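Local coordinates for gamma-glutamyltranspeptidase (Streptomyces lincolnensis, PDB 6J3A), which is probably a gamma-glutamyltransferase-like enzyme of the Ntn-hydrolase clan, a homologue of LmbA, and so likely acts on gamma-glutamyl amide bonds, at residues A[76-81]-A[477-482]. Residues are numbered along the deposited sequence; the frame is centred on the assembly and turned at random.
Sequences CGQGVA and RRPRTT
Gln78 and Thr481 meet tip to tip, the hydroxyl OG1 of Thr481 giving its proton to OE1 of Gln78 at 2.8 Å. The donor is tilted 31° from the carbonyl plane of the amide. The other branch of that amide turns back on its own chain: NE2 of Gln78 donates to the carbonyl O of Gly79 at 3.1 Å, nearly in the amide plane, so that bonds at both OE1 and NE2 fix which way round the group sits. With chi1 anti to the backbone N (173°), CG of Gln78 is set beside its carbonyl carbon, where it lies against CG of Arg478, and a bend at chi2 accompanies the return of the amide toward Gly79 O. A single backbone bond, Ala81 N to Arg477 O at 2.9 Å, joins the far end, and the same oxygen receives a CA-H...O contact from Val80.

In the alpha-beta-beta-alpha sandwich of the Ntn-hydrolase fold, 76-81 continues from strand 73-77 and meets the loop leading to strand 486-490.

Arg478 has its strongest polar partners outside the two segments: NH1 forms a salt bridge with Glu258 and NH2 with Asp322, while Trp276 adds a cation-pi contact. Across the contact its guanidinium takes SG of Cys76 at its edge, in plane, through a weak bond from NH1 at 3.7 Å.

Van der Waals contacts of side chains with each other and with backbone carbonyls fill in between. CG of Arg478 lies 3.8 Å from CG of Gln78, the two side chains crossing obliquely with their planar ends 70° apart. CD of Pro479 rests 3.4 Å from Gly79 O, and CG1 of Val80 lies against the backbone of Arg477, 3.6 Å from its carbonyl C.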
loop_
_atom_site.group_PDB
_atom_site.type_symbol
_atom_site.label_atom_id
_atom_site.label_comp_id
_atom_site.label_asym_id
_atom_site.label_seq_id
_atom_site.Cartn_x
_atom_site.Cartn_y
_atom_site.Cartn_z
ATOM N N CYS A 76 -14.574 23.301 -12.281
ATOM C CA CYS A 76 -13.761 24.363 -11.733
ATOM C C CYS A 76 -14.222 24.730 -10.340
ATOM O O CYS A 76 -15.303 25.300 -10.157
ATOM C CB CYS A 76 -13.811 25.609 -12.609
ATOM S SG CYS A 76 -12.883 26.988 -11.885
ATOM N N GLY A 77 -13.369 24.415 -9.370
ATOM C CA GLY A 77 -13.553 24.841 -7.990
ATOM C C GLY A 77 -12.456 25.782 -7.540
ATOM O O GLY A 77 -12.143 25.840 -6.356
ATOM N N GLN A 78 -11.837 26.481 -8.488
ATOM C CA GLN A 78 -10.938 27.575 -8.176
ATOM C C GLN A 78 -11.746 28.861 -8.073
ATOM O O GLN A 78 -12.381 29.288 -9.035
ATOM C CB GLN A 78 -9.876 27.716 -9.246
ATOM C CG GLN A 78 -8.990 28.938 -9.073
ATOM C CD GLN A 78 -8.213 28.888 -7.783
ATOM O OE1 GLN A 78 -7.301 28.069 -7.630
ATOM N NE2 GLN A 78 -8.578 29.756 -6.835
ATOM N N GLY A 79 -11.717 29.470 -6.894
ATOM C CA GLY A 79 -12.483 30.675 -6.657
ATOM C C GLY A 79 -11.827 31.912 -7.235
ATOM O O GLY A 79 -10.660 31.883 -7.656
ATOM N N VAL A 80 -12.591 33.002 -7.217
ATOM C CA VAL A 80 -12.179 34.287 -7.805
ATOM C C VAL A 80 -11.742 35.307 -6.750
ATOM O O VAL A 80 -11.984 35.139 -5.552
ATOM C CB VAL A 80 -13.297 34.922 -8.680
ATOM C CG1 VAL A 80 -13.578 34.058 -9.900
ATOM C CG2 VAL A 80 -14.585 35.186 -7.890
ATOM N N ALA A 81 -11.104 36.372 -7.227
ATOM C CA ALA A 81 -10.822 37.549 -6.416
ATOM C C ALA A 81 -12.125 38.239 -5.993
ATOM O O ALA A 81 -13.117 38.212 -6.740
ATOM C CB ALA A 81 -9.943 38.522 -7.180
ATOM N N ARG A 477 -12.236 37.295 -11.107
ATOM C CA ARG A 477 -11.351 36.470 -11.918
ATOM C C ARG A 477 -10.501 35.549 -11.062
ATOM O O ARG A 477 -10.097 35.915 -9.959
ATOM C CB ARG A 477 -10.449 37.378 -12.740
ATOM C CG ARG A 477 -10.940 37.612 -14.150
ATOM C CD ARG A 477 -12.425 37.870 -14.258
ATOM N NE ARG A 477 -12.715 38.606 -15.477
ATOM C CZ ARG A 477 -13.403 38.165 -16.534
ATOM N NH1 ARG A 477 -13.549 38.988 -17.566
ATOM N NH2 ARG A 477 -13.942 36.940 -16.594
ATOM N N ARG A 478 -10.224 34.354 -11.586
ATOM C CA ARG A 478 -9.398 33.388 -10.866
ATOM C C ARG A 478 -7.955 33.813 -10.915
ATOM O O ARG A 478 -7.494 34.304 -11.939
ATOM C CB ARG A 478 -9.438 31.989 -11.467
ATOM C CG ARG A 478 -10.797 31.319 -11.487
ATOM C CD ARG A 478 -11.416 31.487 -12.849
ATOM N NE ARG A 478 -11.962 30.261 -13.392
ATOM C CZ ARG A 478 -12.128 30.011 -14.692
ATOM N NH1 ARG A 478 -12.638 28.852 -15.064
ATOM N NH2 ARG A 478 -11.781 30.886 -15.632
ATOM N N PRO A 479 -7.220 33.586 -9.825
ATOM C CA PRO A 479 -5.783 33.706 -9.975
ATOM C C PRO A 479 -5.253 32.553 -10.825
ATOM O O PRO A 479 -5.911 31.506 -10.982
ATOM C CB PRO A 479 -5.271 33.590 -8.540
ATOM C CG PRO A 479 -6.285 32.750 -7.855
ATOM C CD PRO A 479 -7.600 33.056 -8.503
ATOM N N ARG A 480 -4.062 32.756 -11.358
ATOM C CA ARG A 480 -3.397 31.735 -12.134
ATOM C C ARG A 480 -2.896 30.646 -11.190
ATOM O O ARG A 480 -1.872 30.807 -10.531
ATOM C CB ARG A 480 -2.261 32.353 -12.929
ATOM C CG ARG A 480 -1.792 31.508 -14.087
ATOM C CD ARG A 480 -0.405 30.996 -13.819
ATOM N NE ARG A 480 0.597 32.043 -13.989
ATOM C CZ ARG A 480 1.738 32.141 -13.305
ATOM N NH1 ARG A 480 2.565 33.145 -13.582
ATOM N NH2 ARG A 480 2.058 31.271 -12.336
ATOM N N THR A 481 -3.623 29.532 -11.144
ATOM C CA THR A 481 -3.479 28.537 -10.065
ATOM C C THR A 481 -2.537 27.392 -10.459
ATOM O O THR A 481 -2.539 26.953 -11.619
ATOM C CB THR A 481 -4.868 28.023 -9.604
ATOM O OG1 THR A 481 -4.737 27.272 -8.395
ATOM C CG2 THR A 481 -5.570 27.176 -10.658
ATOM N N THR A 482 -1.723 26.931 -9.502
ATOM C CA THR A 482 -0.772 25.824 -9.751
ATOM C C THR A 482 -1.431 24.435 -9.820
ATOM O O THR A 482 -0.832 23.487 -10.326
ATOM C CB THR A 482 0.355 25.773 -8.706
ATOM O OG1 THR A 482 -0.198 25.897 -7.390
ATOM C CG2 THR A 482 1.355 26.885 -8.962
#